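Local coordinates for protein YrbA (Sinorhizobium meliloti 2011, PDB 5NFM) that binds divalent metal cations such as copper through two conserved histidines and belongs to the BolA-like family, at residues G42-R45 and V46-H49; V36-A39 and F40-K43. All coordinates share one frame; numbering follows the deposited sequence.

Contact 1: G42-R45 and V46-H49; sequences GKTR and VQQH
Thr44 and Gln47 exchange a reciprocal pair of hydrogen bonds where the chain enters helix 45-56. Gln47 N donates to Thr44 OG1 at 2.9 Å, and Thr44 N donates to Gln47 OE1, also at 2.9 Å and fairly straight (166°). The hydroxyl can cap because it sits between its own backbone N and carbonyl carbon (chi1 69°), while the Gln47 side chain runs extended beyond CG and brings its amide oxygen back to the N-cap residue. A water bonded to both Gly42 O and Gln47 OE1 gives that oxygen a second donor.

This is a capping box, with Thr44 as the N-cap and glutamine as the returning acceptor. Ordinary helical bonds follow: Gln48 N to Thr44 O and His49 N to Arg45 O.

In van der Waals contact, Gln47 CG comes within 3.3 Å of Thr44 OG1, the hydroxyl that accepts the capping bond. The apolar contact is that of Gln48 CG, which packs against Lys43 CB at 3.9 Å; Gln48 OE1 is held elsewhere, by Thr71. Arg45 O stands 3.0 Å above one face of the His49 ring, offset toward its rim; the guanidinium runs alongside that ring, their planes 69° apart, with His49 CE1 over its face.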
ATOM      1  N   GLY A  42      -8.504  -7.349  12.792  1.00  1.97           N
ATOM      2  CA  GLY A  42      -8.100  -8.587  13.423  1.00  2.05           C
ATOM      3  C   GLY A  42      -6.791  -9.159  12.926  1.00  2.38           C
ATOM      4  O   GLY A  42      -6.281 -10.113  13.531  1.00  4.17           O
ATOM      5  N   LYS A  43      -6.239  -8.612  11.845  0.81  2.10           N
ATOM      6  CA  LYS A  43      -4.934  -9.012  11.349  0.81  1.58           C
ATOM      7  C   LYS A  43      -3.850  -8.168  12.015  0.81  2.02           C
ATOM      8  O   LYS A  43      -4.081  -7.016  12.396  0.81  2.78           O
ATOM      9  CB  LYS A  43      -4.866  -8.864   9.824  0.81  2.16           C
ATOM     10  CG  LYS A  43      -5.788  -9.850   9.093  0.81  5.51           C
ATOM     11  CD  LYS A  43      -5.552  -9.860   7.592  0.81 20.77           C
ATOM     12  CE  LYS A  43      -6.379 -10.933   6.886  0.81 14.74           C
ATOM     13  NZ  LYS A  43      -7.847 -10.766   7.093  0.81 38.53           N
ATOM     14  N   THR A  44      -2.663  -8.760  12.162  1.00  1.95           N
ATOM     15  CA  THR A  44      -1.514  -8.024  12.672  1.00  1.83           C
ATOM     16  C   THR A  44      -1.003  -7.057  11.607  1.00  1.69           C
ATOM     17  O   THR A  44      -1.298  -7.195  10.417  1.00  1.94           O
ATOM     18  CB  THR A  44      -0.368  -8.969  13.026  1.00  2.02           C
ATOM     19  OG1 THR A  44       0.146  -9.508  11.810  1.00  2.38           O
ATOM     20  CG2 THR A  44      -0.796 -10.096  13.965  1.00  2.48           C
ATOM     21  N   ARG A  45      -0.169  -6.104  12.031  1.00  1.95           N
ATOM     22  CA  ARG A  45       0.458  -5.222  11.051  1.00  1.99           C
ATOM     23  C   ARG A  45       1.288  -6.023  10.043  1.00  1.74           C
ATOM     24  O   ARG A  45       1.263  -5.715   8.849  1.00  1.99           O
ATOM     25  CB  ARG A  45       1.252  -4.087  11.714  1.00  3.13           C
ATOM     26  CG  ARG A  45       2.385  -4.510  12.608  1.00  3.75           C
ATOM     27  CD  ARG A  45       3.020  -3.324  13.327  1.00  4.00           C
ATOM     28  NE  ARG A  45       3.721  -2.415  12.423  1.00  4.07           N
ATOM     29  CZ  ARG A  45       3.440  -1.125  12.226  1.00  3.17           C
ATOM     30  NH1 ARG A  45       2.421  -0.535  12.835  1.00  4.23           N
ATOM     31  NH2 ARG A  45       4.207  -0.414  11.407  1.00  3.87           N
ATOM     32  N   VAL A  46       2.005  -7.064  10.489  1.00  1.92           N
ATOM     33  CA  VAL A  46       2.777  -7.877   9.551  1.00  1.76           C
ATOM     34  C   VAL A  46       1.850  -8.539   8.522  1.00  1.62           C
ATOM     35  O   VAL A  46       2.148  -8.566   7.317  1.00  1.84           O
ATOM     36  CB  VAL A  46       3.646  -8.888  10.334  1.00  2.01           C
ATOM     37  CG1 VAL A  46       4.244  -9.956   9.429  1.00  2.93           C
ATOM     38  CG2 VAL A  46       4.756  -8.146  11.084  1.00  2.90           C
ATOM     39  N   GLN A  47       0.715  -9.077   8.979  1.00  1.67           N
ATOM     40  CA  GLN A  47      -0.246  -9.706   8.068  1.00  1.64           C
ATOM     41  C   GLN A  47      -0.874  -8.689   7.112  1.00  1.65           C
ATOM     42  O   GLN A  47      -1.097  -8.987   5.927  1.00  1.98           O
ATOM     43  CB  GLN A  47      -1.346 -10.404   8.872  1.00  2.05           C
ATOM     44  CG  GLN A  47      -0.878 -11.664   9.587  1.00  2.35           C
ATOM     45  CD  GLN A  47      -1.909 -12.212  10.558  1.00  2.75           C
ATOM     46  OE1 GLN A  47      -2.711 -11.473  11.138  1.00  2.67           O
ATOM     47  NE2 GLN A  47      -1.861 -13.513  10.777  1.00  4.82           N
ATOM     48  N   GLN A  48      -1.200  -7.497   7.618  1.00  1.54           N
ATOM     49  CA  GLN A  48      -1.777  -6.455   6.772  1.00  1.56           C
ATOM     50  C   GLN A  48      -0.777  -6.021   5.706  1.00  1.50           C
ATOM     51  O   GLN A  48      -1.121  -5.852   4.528  1.00  1.84           O
ATOM     52  CB  GLN A  48      -2.172  -5.248   7.631  1.00  1.73           C
ATOM     53  CG  GLN A  48      -3.270  -5.557   8.634  1.00  1.89           C
ATOM     54  CD  GLN A  48      -3.407  -4.503   9.727  1.00  1.54           C
ATOM     55  OE1 GLN A  48      -2.547  -3.632   9.894  1.00  2.13           O
ATOM     56  NE2 GLN A  48      -4.493  -4.579  10.485  1.00  2.15           N
ATOM     57  N   HIS A  49       0.472  -5.803   6.121  1.00  1.57           N
ATOM     58  CA  HIS A  49       1.478  -5.368   5.163  1.00  1.51           C
ATOM     59  C   HIS A  49       1.712  -6.434   4.101  1.00  1.66           C
ATOM     60  O   HIS A  49       1.900  -6.108   2.924  1.00  1.86           O
ATOM     61  CB  HIS A  49       2.760  -4.950   5.881  1.00  1.89           C
ATOM     62  CG  HIS A  49       2.554  -3.753   6.748  1.00  2.29           C
ATOM     63  ND1 HIS A  49       3.575  -3.132   7.429  1.00  2.87           N
ATOM     64  CD2 HIS A  49       1.413  -3.089   7.068  1.00  2.35           C
ATOM     65  CE1 HIS A  49       3.062  -2.133   8.132  1.00  3.33           C
ATOM     66  NE2 HIS A  49       1.754  -2.091   7.939  1.00  2.83           N
TER
HETATM   67  O   HOH W   1      -4.096 -11.805  13.577  1.00  3.34           O

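Contact 2: V36-A39 and F40-K43; sequences VAEA and FRGK
Glu38 and Arg41 form a side-on, two-pronged salt bridge: Arg41 NE meets Glu38 OE2 at 2.8 Å and Arg41 NH2 meets Glu38 OE1 at 2.9 Å. It spans a short 3-10 segment that begins at Glu38 and runs into a type II beta turn, from Phe40 to Lys43, whose first residue still belongs to it. Both oxygens are approached on their syn sides, and the carboxylate lies at the guanidinium edge, the two planes 29° apart. Glu38 reaches this position by a bend at chi2 (60°), and Arg41 NH2 has a second acceptor in Pro74 O.

In the backbone, Phe40 N donates to Ala37 O and Arg41 N to Glu38 O, both donors standing above the carbonyl plane. A water joins Glu38 O to Arg41 O, and in one of its two modelled conformers Lys43 NZ donates to Ala39 O at 2.7 Å. Gly42 has backbone angles at which a CB would be jammed against the preceding carbonyl O.

On the buried side, Ala37 CB sits over the centre of the Phe40 ring, 3.9 Å from its centroid and 11° off the ring normal, a CH-pi contact. Phe40 also touches Ile14, Met51 and Val52; an alanine here would probably leave a gap among these side chains and Ala37 without its aromatic partner. Ala37 O, besides accepting from Phe40 N, lies 3.2 Å from Phe40 CB.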
ATOM      1  N   VAL A  36      -6.408   1.602   4.425  1.00  2.71           N
ATOM      2  CA  VAL A  36      -7.443   1.318   5.411  1.00  2.64           C
ATOM      3  C   VAL A  36      -8.440   0.372   4.756  1.00  2.56           C
ATOM      4  O   VAL A  36      -9.007   0.701   3.708  1.00  3.59           O
ATOM      5  CB  VAL A  36      -8.145   2.603   5.877  1.00  3.44           C
ATOM      6  CG1 VAL A  36      -9.182   2.281   6.943  1.00  4.40           C
ATOM      7  CG2 VAL A  36      -7.133   3.604   6.408  1.00  5.24           C
ATOM      8  N   ALA A  37      -8.644  -0.806   5.347  1.00  2.54           N
ATOM      9  CA  ALA A  37      -9.471  -1.822   4.703  1.00  2.70           C
ATOM     10  C   ALA A  37     -10.118  -2.699   5.765  1.00  2.48           C
ATOM     11  O   ALA A  37      -9.464  -3.098   6.734  1.00  2.46           O
ATOM     12  CB  ALA A  37      -8.632  -2.701   3.767  1.00  4.00           C
ATOM     13  N   GLU A  38     -11.392  -3.040   5.553  1.00  2.81           N
ATOM     14  CA  GLU A  38     -12.082  -3.902   6.508  1.00  2.61           C
ATOM     15  C   GLU A  38     -11.401  -5.260   6.650  1.00  2.69           C
ATOM     16  O   GLU A  38     -11.379  -5.830   7.754  1.00  2.88           O
ATOM     17  CB  GLU A  38     -13.547  -4.063   6.098  1.00  3.08           C
ATOM     18  CG  GLU A  38     -14.374  -4.834   7.124  1.00  2.95           C
ATOM     19  CD  GLU A  38     -14.414  -4.163   8.490  1.00  2.82           C
ATOM     20  OE1 GLU A  38     -14.468  -2.907   8.533  1.00  3.57           O
ATOM     21  OE2 GLU A  38     -14.386  -4.891   9.514  1.00  2.93           O
ATOM     22  N   ALA A  39     -10.833  -5.784   5.557  1.00  3.25           N
ATOM     23  CA  ALA A  39     -10.163  -7.077   5.602  1.00  3.92           C
ATOM     24  C   ALA A  39      -8.968  -7.071   6.549  1.00  3.38           C
ATOM     25  O   ALA A  39      -8.476  -8.143   6.922  1.00  4.97           O
ATOM     26  CB  ALA A  39      -9.709  -7.466   4.197  1.00  5.89           C
ATOM     27  N   PHE A  40      -8.489  -5.891   6.949  1.00  2.39           N
ATOM     28  CA  PHE A  40      -7.386  -5.798   7.891  1.00  2.13           C
ATOM     29  C   PHE A  40      -7.806  -5.993   9.349  1.00  1.97           C
ATOM     30  O   PHE A  40      -6.936  -6.205  10.202  1.00  2.32           O
ATOM     31  CB  PHE A  40      -6.711  -4.432   7.760  1.00  1.89           C
ATOM     32  CG  PHE A  40      -5.956  -4.210   6.458  1.00  2.04           C
ATOM     33  CD1 PHE A  40      -5.642  -5.240   5.578  1.00  2.77           C
ATOM     34  CD2 PHE A  40      -5.537  -2.925   6.146  1.00  2.53           C
ATOM     35  CE1 PHE A  40      -4.925  -4.975   4.409  1.00  3.30           C
ATOM     36  CE2 PHE A  40      -4.813  -2.661   4.987  1.00  3.11           C
ATOM     37  CZ  PHE A  40      -4.515  -3.686   4.118  1.00  3.44           C
ATOM     38  N   ARG A  41      -9.099  -5.894   9.670  1.00  2.18           N
ATOM     39  CA  ARG A  41      -9.498  -5.948  11.072  1.00  1.96           C
ATOM     40  C   ARG A  41      -9.190  -7.327  11.646  1.00  2.02           C
ATOM     41  O   ARG A  41      -9.570  -8.349  11.068  1.00  2.54           O
ATOM     42  CB  ARG A  41     -10.980  -5.603  11.238  1.00  2.02           C
ATOM     43  CG  ARG A  41     -11.297  -5.060  12.629  1.00  2.02           C
ATOM     44  CD  ARG A  41     -12.769  -4.689  12.806  1.00  2.24           C
ATOM     45  NE  ARG A  41     -13.239  -3.720  11.817  1.00  2.39           N
ATOM     46  CZ  ARG A  41     -13.103  -2.399  11.914  1.00  2.28           C
ATOM     47  NH1 ARG A  41     -12.512  -1.832  12.965  1.00  2.49           N
ATOM     48  NH2 ARG A  41     -13.574  -1.631  10.938  1.00  3.10           N
ATOM     49  N   GLY A  42      -8.504  -7.349  12.792  1.00  1.97           N
ATOM     50  CA  GLY A  42      -8.100  -8.587  13.423  1.00  2.05           C
ATOM     51  C   GLY A  42      -6.791  -9.159  12.926  1.00  2.38           C
ATOM     52  O   GLY A  42      -6.281 -10.113  13.531  1.00  4.17           O
ATOM     53  N   LYS A  43      -6.239  -8.612  11.845  0.81  2.10           N
ATOM     54  CA  LYS A  43      -4.934  -9.012  11.349  0.81  1.58           C
ATOM     55  C   LYS A  43      -3.850  -8.168  12.015  0.81  2.02           C
ATOM     56  O   LYS A  43      -4.081  -7.016  12.396  0.81  2.78           O
ATOM     57  CB  LYS A  43      -4.866  -8.864   9.824  0.81  2.16           C
ATOM     58  CG  LYS A  43      -5.788  -9.850   9.093  0.81  5.51           C
ATOM     59  CD  LYS A  43      -5.552  -9.860   7.592  0.81 20.77           C
ATOM     60  CE  LYS A  43      -6.379 -10.933   6.886  0.81 14.74           C
ATOM     61  NZ  LYS A  43      -7.847 -10.766   7.093  0.81 38.53           N
TER
HETATM   62  O   HOH W   2     -11.529  -8.389   9.023  1.00  4.97           O

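Followed from the N terminus, the chain leaves strand 31-36 and meets contact 2 first, where the 3-10 segment and the overlapping beta turn bend the chain, which then swings into the helix. Contact 1 closes the start of that helix, 45-56. The two are consecutive rather than nested: they share Gly42 and Lys43, so the end of the turn is also the approach to the helix cap, and their centres lie about 8 Å apart. A probable hydrogen bond from Gln48 NE2 to Phe40 O, 2.9 Å long, spans the junction. Together they illustrate how a strand-to-helix connection can be fixed by local bonds, with Gln48 and Phe40 both also touching Thr71 of strand 67-72.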